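Local structure of methyltransferase (Streptomyces regensis, 5N5D) at residues 26-31 with 75-80; 168-173 with 215-220; 64-69 with 135-140. The protein probably transfers a methyl group from S-adenosylmethionine to a hydroxyl oxygen, as an O-methyltransferase of tomaymycin biosynthesis. One frame throughout, in Å; residues are numbered along the deposited sequence.

Interaction 1. Residues 26-31 with 75-80. With SAM (S-adenosylmethionine), chain H.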
loop_
_atom_site.group_PDB
_atom_site.type_symbol
_atom_site.label_atom_id
_atom_site.label_comp_id
_atom_site.label_asym_id
_atom_site.label_seq_id
_atom_site.Cartn_x
_atom_site.Cartn_y
_atom_site.Cartn_z
ATOM N N GLU A 26 17.315 12.047 -13.535
ATOM C CA GLU A 26 18.507 11.349 -14.006
ATOM C C GLU A 26 18.921 10.245 -13.038
ATOM O O GLU A 26 19.163 9.103 -13.443
ATOM C CB GLU A 26 19.644 12.360 -14.197
ATOM C CG GLU A 26 21.000 11.766 -14.594
ATOM C CD GLU A 26 22.167 12.723 -14.361
ATOM O OE1 GLU A 26 22.061 13.617 -13.493
ATOM O OE2 GLU A 26 23.196 12.575 -15.053
ATOM N N ALA A 27 19.014 10.572 -11.747
ATOM C CA ALA A 27 19.497 9.594 -10.776
ATOM C C ALA A 27 18.624 8.343 -10.780
ATOM O O ALA A 27 19.134 7.217 -10.794
ATOM C CB ALA A 27 19.551 10.222 -9.383
ATOM N N LEU A 28 17.300 8.522 -10.784
ATOM C CA LEU A 28 16.400 7.373 -10.770
ATOM C C LEU A 28 16.453 6.603 -12.082
ATOM O O LEU A 28 16.494 5.369 -12.080
ATOM C CB LEU A 28 14.969 7.827 -10.490
ATOM C CG LEU A 28 14.641 8.132 -9.024
ATOM C CD1 LEU A 28 13.300 8.849 -8.913
ATOM C CD2 LEU A 28 14.636 6.852 -8.195
ATOM N N SER A 29 16.432 7.305 -13.215
ATOM C CA SER A 29 16.463 6.609 -14.495
ATOM C C SER A 29 17.763 5.835 -14.670
ATOM O O SER A 29 17.767 4.759 -15.277
ATOM C CB SER A 29 16.261 7.599 -15.645
ATOM O OG SER A 29 17.277 8.576 -15.664
ATOM N N LYS A 30 18.874 6.366 -14.150
ATOM C CA LYS A 30 20.142 5.644 -14.212
ATOM C C LYS A 30 20.146 4.465 -13.247
ATOM O O LYS A 30 20.578 3.363 -13.609
ATOM C CB LYS A 30 21.310 6.584 -13.903
ATOM C CG LYS A 30 21.563 7.667 -14.951
ATOM C CD LYS A 30 22.725 8.603 -14.570
ATOM C CE LYS A 30 24.079 7.909 -14.656
ATOM N NZ LYS A 30 25.210 8.869 -14.497
ATOM N N ALA A 31 19.674 4.680 -12.017
ATOM C CA ALA A 31 19.622 3.598 -11.036
ATOM C C ALA A 31 18.785 2.438 -11.555
ATOM O O ALA A 31 19.094 1.268 -11.294
ATOM C CB ALA A 31 19.060 4.113 -9.712
ATOM N N SER A 75 15.422 1.693 -5.126
ATOM C CA SER A 75 14.539 1.862 -3.978
ATOM C C SER A 75 15.139 2.831 -2.964
ATOM O O SER A 75 14.403 3.595 -2.323
ATOM C CB SER A 75 14.250 0.504 -3.325
ATOM O OG SER A 75 15.452 -0.159 -2.971
ATOM N N SER A 76 16.472 2.840 -2.837
ATOM C CA SER A 76 17.142 3.689 -1.856
ATOM C C SER A 76 16.856 5.163 -2.109
ATOM O O SER A 76 16.627 5.928 -1.166
ATOM C CB SER A 76 18.647 3.430 -1.886
ATOM O OG SER A 76 18.921 2.041 -1.997
ATOM N N ILE A 77 16.877 5.585 -3.374
ATOM C CA ILE A 77 16.606 6.988 -3.688
ATOM C C ILE A 77 15.195 7.355 -3.253
ATOM O O ILE A 77 14.968 8.400 -2.633
ATOM C CB ILE A 77 16.816 7.258 -5.187
ATOM C CG1 ILE A 77 18.298 7.136 -5.553
ATOM C CG2 ILE A 77 16.303 8.651 -5.559
ATOM C CD1 ILE A 77 18.548 7.075 -7.042
ATOM N N TRP A 78 14.220 6.504 -3.584
ATOM C CA TRP A 78 12.838 6.786 -3.209
ATOM C C TRP A 78 12.687 6.888 -1.699
ATOM O O TRP A 78 11.973 7.765 -1.195
ATOM C CB TRP A 78 11.907 5.708 -3.758
ATOM C CG TRP A 78 11.546 5.896 -5.205
ATOM C CD1 TRP A 78 11.902 5.102 -6.253
ATOM C CD2 TRP A 78 10.745 6.948 -5.754
ATOM N NE1 TRP A 78 11.363 5.586 -7.424
ATOM C CE2 TRP A 78 10.652 6.725 -7.143
ATOM C CE3 TRP A 78 10.099 8.060 -5.205
ATOM C CZ2 TRP A 78 9.935 7.574 -7.991
ATOM C CZ3 TRP A 78 9.389 8.898 -6.047
ATOM C CH2 TRP A 78 9.312 8.649 -7.424
ATOM N N LEU A 79 13.341 5.996 -0.957
ATOM C CA LEU A 79 13.231 6.037 0.498
ATOM C C LEU A 79 13.928 7.265 1.068
ATOM O O LEU A 79 13.379 7.953 1.935
ATOM C CB LEU A 79 13.819 4.764 1.102
ATOM C CG LEU A 79 12.986 3.499 0.900
ATOM C CD1 LEU A 79 13.803 2.293 1.312
ATOM C CD2 LEU A 79 11.685 3.559 1.683
ATOM N N ALA A 80 15.145 7.555 0.599
ATOM C CA ALA A 80 15.882 8.696 1.130
ATOM C C ALA A 80 15.165 10.003 0.835
ATOM O O ALA A 80 15.227 10.939 1.638
ATOM C CB ALA A 80 17.299 8.725 0.556
HETATM N N SAM H . 15.958 -2.912 -3.073
HETATM C CA SAM H . 16.535 -2.832 -4.430
HETATM C C SAM H . 15.633 -1.946 -5.349
HETATM O O SAM H . 14.398 -2.131 -5.270
HETATM O OXT SAM H . 16.198 -1.120 -6.096
HETATM C CB SAM H . 16.689 -4.245 -5.045
HETATM C CG SAM H . 17.355 -5.216 -4.078
HETATM S SD SAM H . 17.653 -6.763 -4.967
HETATM C CE SAM H . 16.030 -7.424 -5.032
HETATM C "C5'" SAM H . 18.347 -7.846 -3.672
HETATM C "C4'" SAM H . 19.726 -7.411 -3.217
HETATM O "O4'" SAM H . 20.083 -8.064 -1.979
HETATM C "C3'" SAM H . 20.852 -7.709 -4.215
HETATM O "O3'" SAM H . 21.538 -6.502 -4.529
HETATM C "C2'" SAM H . 21.723 -8.742 -3.483
HETATM O "O2'" SAM H . 23.108 -8.613 -3.781
HETATM C "C1'" SAM H . 21.456 -8.375 -2.029
HETATM N N9 SAM H . 21.719 -9.440 -1.069
HETATM C C8 SAM H . 21.458 -10.777 -1.215
HETATM N N7 SAM H . 21.743 -11.496 -0.156
HETATM C C5 SAM H . 22.224 -10.564 0.754
HETATM C C6 SAM H . 22.674 -10.681 2.082
HETATM N N6 SAM H . 22.721 -11.839 2.751
HETATM N N1 SAM H . 23.070 -9.552 2.713
HETATM C C2 SAM H . 23.019 -8.393 2.049
HETATM N N3 SAM H . 22.615 -8.162 0.796
HETATM C C4 SAM H . 22.223 -9.295 0.200
#
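L28 reaches across from helix 26-31 and lays both its methyls against the indole of W78, making this the tight end of the contact. CD2 sits over the five-membered ring, 3.9 Å from its centroid and 28° off the normal, a CH-pi contact; CD1 lies over the same face nearer the rim, 3.7 Å from W78 CZ2. The two side chains cross at about a right angle. CD2 also wedges against I77, whose CG2 is 3.6 Å away, so a single leucine methyl is shared by both neighbours. W78 CG stands anti to its own carbonyl carbon (chi1 -81°), which swings the indole toward L28, and NE1 is hydrogen-bonded to Y74 OH. Replacing W78 by an alanine would probably open a gap beneath the L28 methyls and leave the Y74 hydroxyl without this partner. The helices run roughly antiparallel, their axes 10.0 Å apart. Helix 74-80 follows the first strand of the Rossmann-like fold, and its N-terminal part also holds the cofactor: S75 N donates to SAM OXT at 3.1 Å. In return SAM N donates to S75 OG at 2.8 Å. Packing is looser toward A27 and A31, one helical turn apart, where the I77 tip CD1 rests at 4.0 Å from A27 CB and equally far from A31 CB. The outer side of helix 26-31 turns from this apolar seam: E26 is exposed, and K30 leads away to a salt bridge with E108.

Interaction 2. Residues 168-173 with 215-220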
loop_
_atom_site.group_PDB
_atom_site.type_symbol
_atom_site.label_atom_id
_atom_site.label_comp_id
_atom_site.label_asym_id
_atom_site.label_seq_id
_atom_site.Cartn_x
_atom_site.Cartn_y
_atom_site.Cartn_z
ATOM N N VAL A 168 8.086 -6.069 3.411
ATOM C CA VAL A 168 8.888 -7.175 2.903
ATOM C C VAL A 168 8.461 -7.420 1.463
ATOM O O VAL A 168 7.283 -7.693 1.202
ATOM C CB VAL A 168 8.722 -8.445 3.751
ATOM C CG1 VAL A 168 9.584 -9.576 3.183
ATOM C CG2 VAL A 168 9.060 -8.155 5.202
ATOM N N ASP A 169 9.405 -7.303 0.534
ATOM C CA ASP A 169 9.117 -7.488 -0.881
ATOM C C ASP A 169 9.232 -8.957 -1.288
ATOM O O ASP A 169 9.905 -9.765 -0.638
ATOM C CB ASP A 169 10.056 -6.642 -1.746
ATOM C CG ASP A 169 9.450 -6.280 -3.100
ATOM O OD1 ASP A 169 8.252 -6.571 -3.319
ATOM O OD2 ASP A 169 10.166 -5.692 -3.948
ATOM N N ASN A 170 8.533 -9.285 -2.378
ATOM C CA ASN A 170 8.697 -10.541 -3.120
ATOM C C ASN A 170 8.303 -11.766 -2.291
ATOM O O ASN A 170 9.029 -12.761 -2.226
ATOM C CB ASN A 170 10.130 -10.662 -3.642
ATOM C CG ASN A 170 10.552 -9.455 -4.475
ATOM O OD1 ASN A 170 11.605 -8.859 -4.237
ATOM N ND2 ASN A 170 9.722 -9.083 -5.448
ATOM N N VAL A 171 7.107 -11.716 -1.698
ATOM C CA VAL A 171 6.653 -12.755 -0.779
ATOM C C VAL A 171 5.753 -13.791 -1.457
ATOM O O VAL A 171 5.216 -14.662 -0.770
ATOM C CB VAL A 171 5.932 -12.149 0.440
ATOM C CG1 VAL A 171 6.870 -11.273 1.246
ATOM C CG2 VAL A 171 4.675 -11.383 0.017
ATOM N N VAL A 172 5.575 -13.733 -2.774
ATOM C CA VAL A 172 4.606 -14.596 -3.447
ATOM C C VAL A 172 5.271 -15.814 -4.079
ATOM O O VAL A 172 4.709 -16.909 -4.057
ATOM C CB VAL A 172 3.806 -13.778 -4.486
ATOM C CG1 VAL A 172 3.076 -14.685 -5.477
ATOM C CG2 VAL A 172 2.802 -12.886 -3.770
ATOM N N LEU A 173 6.468 -15.645 -4.639
ATOM C CA LEU A 173 7.250 -16.766 -5.163
ATOM C C LEU A 173 6.437 -17.606 -6.148
ATOM O O LEU A 173 6.447 -18.841 -6.108
ATOM C CB LEU A 173 7.788 -17.629 -4.021
ATOM C CG LEU A 173 8.827 -16.936 -3.138
ATOM C CD1 LEU A 173 8.497 -17.134 -1.684
ATOM C CD2 LEU A 173 10.210 -17.482 -3.441
ATOM N N GLY A 215 5.963 -8.334 -13.281
ATOM C CA GLY A 215 5.253 -9.593 -13.312
ATOM C C GLY A 215 4.439 -9.788 -12.044
ATOM O O GLY A 215 4.179 -8.855 -11.284
ATOM N N TYR A 216 4.046 -11.039 -11.821
ATOM C CA TYR A 216 3.220 -11.412 -10.678
ATOM C C TYR A 216 4.089 -11.620 -9.444
ATOM O O TYR A 216 5.017 -12.440 -9.463
ATOM C CB TYR A 216 2.445 -12.684 -11.020
ATOM C CG TYR A 216 1.758 -13.391 -9.874
ATOM C CD1 TYR A 216 0.834 -12.737 -9.071
ATOM C CD2 TYR A 216 1.993 -14.739 -9.636
ATOM C CE1 TYR A 216 0.188 -13.402 -8.039
ATOM C CE2 TYR A 216 1.350 -15.406 -8.614
ATOM C CZ TYR A 216 0.451 -14.734 -7.821
ATOM O OH TYR A 216 -0.195 -15.405 -6.801
ATOM N N ASP A 217 3.789 -10.876 -8.380
ATOM C CA ASP A 217 4.485 -11.038 -7.108
ATOM C C ASP A 217 3.625 -10.399 -6.013
ATOM O O ASP A 217 2.404 -10.310 -6.156
ATOM C CB ASP A 217 5.897 -10.429 -7.229
ATOM C CG ASP A 217 6.879 -11.022 -6.245
ATOM O OD1 ASP A 217 6.456 -11.801 -5.364
ATOM O OD2 ASP A 217 8.082 -10.706 -6.360
ATOM N N GLY A 218 4.261 -9.961 -4.932
ATOM C CA GLY A 218 3.507 -9.336 -3.855
ATOM C C GLY A 218 4.416 -8.880 -2.737
ATOM O O GLY A 218 5.615 -9.179 -2.713
ATOM N N PHE A 219 3.819 -8.152 -1.793
ATOM C CA PHE A 219 4.551 -7.630 -0.652
ATOM C C PHE A 219 3.727 -7.801 0.611
ATOM O O PHE A 219 2.505 -7.971 0.566
ATOM C CB PHE A 219 4.902 -6.152 -0.847
ATOM C CG PHE A 219 3.701 -5.233 -0.866
ATOM C CD1 PHE A 219 2.990 -5.013 -2.033
ATOM C CD2 PHE A 219 3.308 -4.565 0.281
ATOM C CE1 PHE A 219 1.898 -4.148 -2.055
ATOM C CE2 PHE A 219 2.218 -3.707 0.273
ATOM C CZ PHE A 219 1.514 -3.493 -0.897
ATOM N N THR A 220 4.423 -7.755 1.744
ATOM C CA THR A 220 3.807 -7.744 3.061
ATOM C C THR A 220 4.055 -6.395 3.709
ATOM O O THR A 220 5.175 -5.879 3.672
ATOM C CB THR A 220 4.374 -8.851 3.950
ATOM O OG1 THR A 220 4.168 -10.108 3.315
ATOM C CG2 THR A 220 3.701 -8.853 5.326
HETATM O O HOH W 1 6.900 -7.656 -5.231
HETATM O O HOH W 2 8.625 -13.793 -4.929
#
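V172 points its side chain at the start of strand 217-224, and each of its carbons has a partner there. V172 CB lies 3.4 Å from D217 OD1. CG1, anti to the backbone N (chi1 164°), ends over one face of the Y216 ring, 3.5 Å from CZ. CG2 presses on the backbone at 3.5 Å from G218 N; a beta carbon on G218 would collide with this methyl. The phenol itself is tied to Q209 through its OH, and its ring meets W10 of the second subunit, while F17 of that subunit packs on V171 and V172. Strand 217-224 is the reversed strand of the class I methyltransferase sheet, inserted antiparallel between strands 165-169 and 203-211. V168 and T220 are a hydrogen-bonded pair: V168 N donates to T220 O and T220 N to V168 O, each at 2.9 Å. Beyond it the chain of 168-173 bends off, and V171 N reaches G218 O at 3.1 Å from well above the carbonyl plane. V171 sets both methyls against T220 OG1, a hydroxyl bonded to S207. A water bridges the segments, accepting from L173 N and donating to D217 OD1 and, weakly, to N170 O.

Interaction 3. Residues 64-69 with 135-140. With SAM (S-adenosylmethionine), chain H.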
loop_
_atom_site.group_PDB
_atom_site.type_symbol
_atom_site.label_atom_id
_atom_site.label_comp_id
_atom_site.label_asym_id
_atom_site.label_seq_id
_atom_site.Cartn_x
_atom_site.Cartn_y
_atom_site.Cartn_z
ATOM N N ARG A 64 14.057 7.754 10.430
ATOM C CA ARG A 64 15.121 6.779 10.264
ATOM C C ARG A 64 14.548 5.571 9.542
ATOM O O ARG A 64 13.541 5.006 9.978
ATOM C CB ARG A 64 15.716 6.350 11.604
ATOM C CG ARG A 64 16.404 7.466 12.380
ATOM C CD ARG A 64 17.251 6.889 13.508
ATOM N NE ARG A 64 17.617 7.889 14.506
ATOM C CZ ARG A 64 18.594 8.778 14.360
ATOM N NH1 ARG A 64 19.312 8.810 13.244
ATOM N NH2 ARG A 64 18.850 9.645 15.331
ATOM N N ILE A 65 15.189 5.180 8.450
ATOM C CA ILE A 65 14.738 4.064 7.631
ATOM C C ILE A 65 15.877 3.068 7.485
ATOM O O ILE A 65 17.029 3.460 7.268
ATOM C CB ILE A 65 14.258 4.540 6.245
ATOM C CG1 ILE A 65 13.123 5.558 6.397
ATOM C CG2 ILE A 65 13.823 3.350 5.396
ATOM C CD1 ILE A 65 12.675 6.183 5.088
ATOM N N LEU A 66 15.553 1.779 7.592
ATOM C CA LEU A 66 16.502 0.695 7.373
ATOM C C LEU A 66 16.107 -0.058 6.112
ATOM O O LEU A 66 14.943 -0.438 5.959
ATOM C CB LEU A 66 16.525 -0.256 8.571
ATOM C CG LEU A 66 17.312 -1.558 8.414
ATOM C CD1 LEU A 66 18.802 -1.284 8.188
ATOM C CD2 LEU A 66 17.098 -2.444 9.623
ATOM N N GLU A 67 17.067 -0.260 5.212
ATOM C CA GLU A 67 16.853 -1.019 3.988
ATOM C C GLU A 67 17.832 -2.177 3.936
ATOM O O GLU A 67 19.041 -1.982 4.097
ATOM C CB GLU A 67 17.028 -0.132 2.752
ATOM C CG GLU A 67 16.970 -0.874 1.426
ATOM C CD GLU A 67 17.092 0.067 0.246
ATOM O OE1 GLU A 67 18.164 0.692 0.094
ATOM O OE2 GLU A 67 16.105 0.191 -0.507
ATOM N N ILE A 68 17.311 -3.374 3.697
ATOM C CA ILE A 68 18.117 -4.579 3.569
ATOM C C ILE A 68 18.068 -4.974 2.099
ATOM O O ILE A 68 17.053 -5.491 1.622
ATOM C CB ILE A 68 17.613 -5.702 4.482
ATOM C CG1 ILE A 68 17.553 -5.204 5.927
ATOM C CG2 ILE A 68 18.521 -6.919 4.370
ATOM C CD1 ILE A 68 16.852 -6.134 6.883
ATOM N N GLY A 69 19.151 -4.693 1.371
ATOM C CA GLY A 69 19.220 -4.982 -0.051
ATOM C C GLY A 69 19.251 -3.752 -0.940
ATOM O O GLY A 69 18.266 -3.458 -1.618
ATOM N N ALA A 135 19.436 2.985 15.574
ATOM C CA ALA A 135 18.129 2.559 16.040
ATOM C C ALA A 135 17.577 3.592 17.024
ATOM O O ALA A 135 18.346 4.303 17.679
ATOM C CB ALA A 135 18.219 1.196 16.715
ATOM N N PRO A 136 16.245 3.693 17.159
ATOM C CA PRO A 136 15.212 2.897 16.487
ATOM C C PRO A 136 14.818 3.430 15.119
ATOM O O PRO A 136 14.781 4.644 14.898
ATOM C CB PRO A 136 14.032 2.999 17.450
ATOM C CG PRO A 136 14.167 4.372 18.019
ATOM C CD PRO A 136 15.651 4.638 18.119
ATOM N N PHE A 137 14.513 2.510 14.214
ATOM C CA PHE A 137 14.016 2.846 12.892
ATOM C C PHE A 137 12.500 2.999 12.920
ATOM O O PHE A 137 11.799 2.315 13.670
ATOM C CB PHE A 137 14.418 1.765 11.890
ATOM C CG PHE A 137 15.895 1.692 11.653
ATOM C CD1 PHE A 137 16.513 2.618 10.829
ATOM C CD2 PHE A 137 16.667 0.714 12.255
ATOM C CE1 PHE A 137 17.869 2.577 10.605
ATOM C CE2 PHE A 137 18.034 0.661 12.036
ATOM C CZ PHE A 137 18.639 1.600 11.209
ATOM N N ASP A 138 12.005 3.927 12.102
ATOM C CA ASP A 138 10.578 4.131 11.889
ATOM C C ASP A 138 10.024 3.277 10.761
ATOM O O ASP A 138 8.808 3.074 10.691
ATOM C CB ASP A 138 10.307 5.606 11.563
ATOM C CG ASP A 138 10.798 6.535 12.646
ATOM O OD1 ASP A 138 10.448 6.312 13.823
ATOM O OD2 ASP A 138 11.548 7.480 12.336
ATOM N N MET A 139 10.886 2.791 9.875
ATOM C CA MET A 139 10.465 1.989 8.740
ATOM C C MET A 139 11.609 1.067 8.363
ATOM O O MET A 139 12.779 1.459 8.430
ATOM C CB MET A 139 10.068 2.869 7.549
ATOM C CG MET A 139 9.668 2.094 6.309
ATOM S SD MET A 139 8.932 3.200 5.087
ATOM C CE MET A 139 8.666 2.076 3.722
ATOM N N VAL A 140 11.264 -0.156 7.976
ATOM C CA VAL A 140 12.228 -1.144 7.506
ATOM C C VAL A 140 11.727 -1.704 6.183
ATOM O O VAL A 140 10.574 -2.136 6.091
ATOM C CB VAL A 140 12.424 -2.288 8.515
ATOM C CG1 VAL A 140 13.500 -3.234 8.033
ATOM C CG2 VAL A 140 12.761 -1.736 9.884
HETATM N N SAM H . 15.958 -2.912 -3.073
HETATM C CA SAM H . 16.535 -2.832 -4.430
HETATM C C SAM H . 15.633 -1.946 -5.349
HETATM O O SAM H . 14.398 -2.131 -5.270
HETATM O OXT SAM H . 16.198 -1.120 -6.096
HETATM C CB SAM H . 16.689 -4.245 -5.045
HETATM C CG SAM H . 17.355 -5.216 -4.078
HETATM S SD SAM H . 17.653 -6.763 -4.967
HETATM C CE SAM H . 16.030 -7.424 -5.032
HETATM C "C5'" SAM H . 18.347 -7.846 -3.672
HETATM C "C4'" SAM H . 19.726 -7.411 -3.217
HETATM O "O4'" SAM H . 20.083 -8.064 -1.979
HETATM C "C3'" SAM H . 20.852 -7.709 -4.215
HETATM O "O3'" SAM H . 21.538 -6.502 -4.529
HETATM C "C2'" SAM H . 21.723 -8.742 -3.483
HETATM O "O2'" SAM H . 23.108 -8.613 -3.781
HETATM C "C1'" SAM H . 21.456 -8.375 -2.029
HETATM N N9 SAM H . 21.719 -9.440 -1.069
HETATM C C8 SAM H . 21.458 -10.777 -1.215
HETATM N N7 SAM H . 21.743 -11.496 -0.156
HETATM C C5 SAM H . 22.224 -10.564 0.754
HETATM C C6 SAM H . 22.674 -10.681 2.082
HETATM N N6 SAM H . 22.721 -11.839 2.751
HETATM N N1 SAM H . 23.070 -9.552 2.713
HETATM C C2 SAM H . 23.019 -8.393 2.049
HETATM N N3 SAM H . 22.615 -8.162 0.796
HETATM C C4 SAM H . 22.223 -9.295 0.200
#
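The F137 ring carries L66 CB almost exactly over its centre, 3.5 Å from the centroid and 5° off the normal, a CH-pi contact. At its edge, in plane, lie R64 C and I65 N, so the phenyl is pushed against the backbone of strand 64-68, with V90 of the next strand also packing on it. The other flat group, the R64 guanidinium, has P136 O at one edge near its plane; the extended arginine chain passes that oxygen with CD at 3.6 Å, and its NH1 lies close to R88, a like charge. D138 anchors the start of the strand: its N donates to R64 O at 2.8 Å, and OD2 takes R64 N at 3.2 Å on the anti side, 30° out of the carboxylate plane, besides the backbone N of R63. From there the strands run parallel, with L66 N donating to M139 O at 2.9 Å and V140 CA set against L66 O. I65 and M139 share the face covered by helix 47-60. On the other face L66 and V140 point the same way, L66 CD2 being 4.0 Å from V140 CG1. This pair of neighbouring strands, 64-68 and 139-142, forms the centre of the Rossmann-like sheet, where the chain order, not the strand direction, reverses. Just past strand 64-68, G69 O accepts from SAM N at 2.8 Å. With the E67 carboxylate nearby, OE2 lying 4.0 Å from SAM N, the negative surroundings would probably favour a positively charged amino group on the cofactor.

In the fold
All three contacts belong to one Rossmann-like domain. Interactions 1 and 3 alternate along the chain, and both close before interaction 2 opens. Their centres lie about 17 Å apart, yet they touch: strand 64-68 is followed, after a short loop, by helix 74-80, and the E67 carboxylate of interaction 3 probably bonds the hydroxyls of S75 and S76 in interaction 1. Both contacts reach SAM, so strand 64-68 and the helix after it together frame the amino-acid end of the cofactor. Interaction 2 is about 19 Å from interaction 3, centre to centre, but shares its sheet, since strands 139-142 and 165-169 are neighbours; it joins strand 165-169 to the reversed strand 217-224, beside the second subunit.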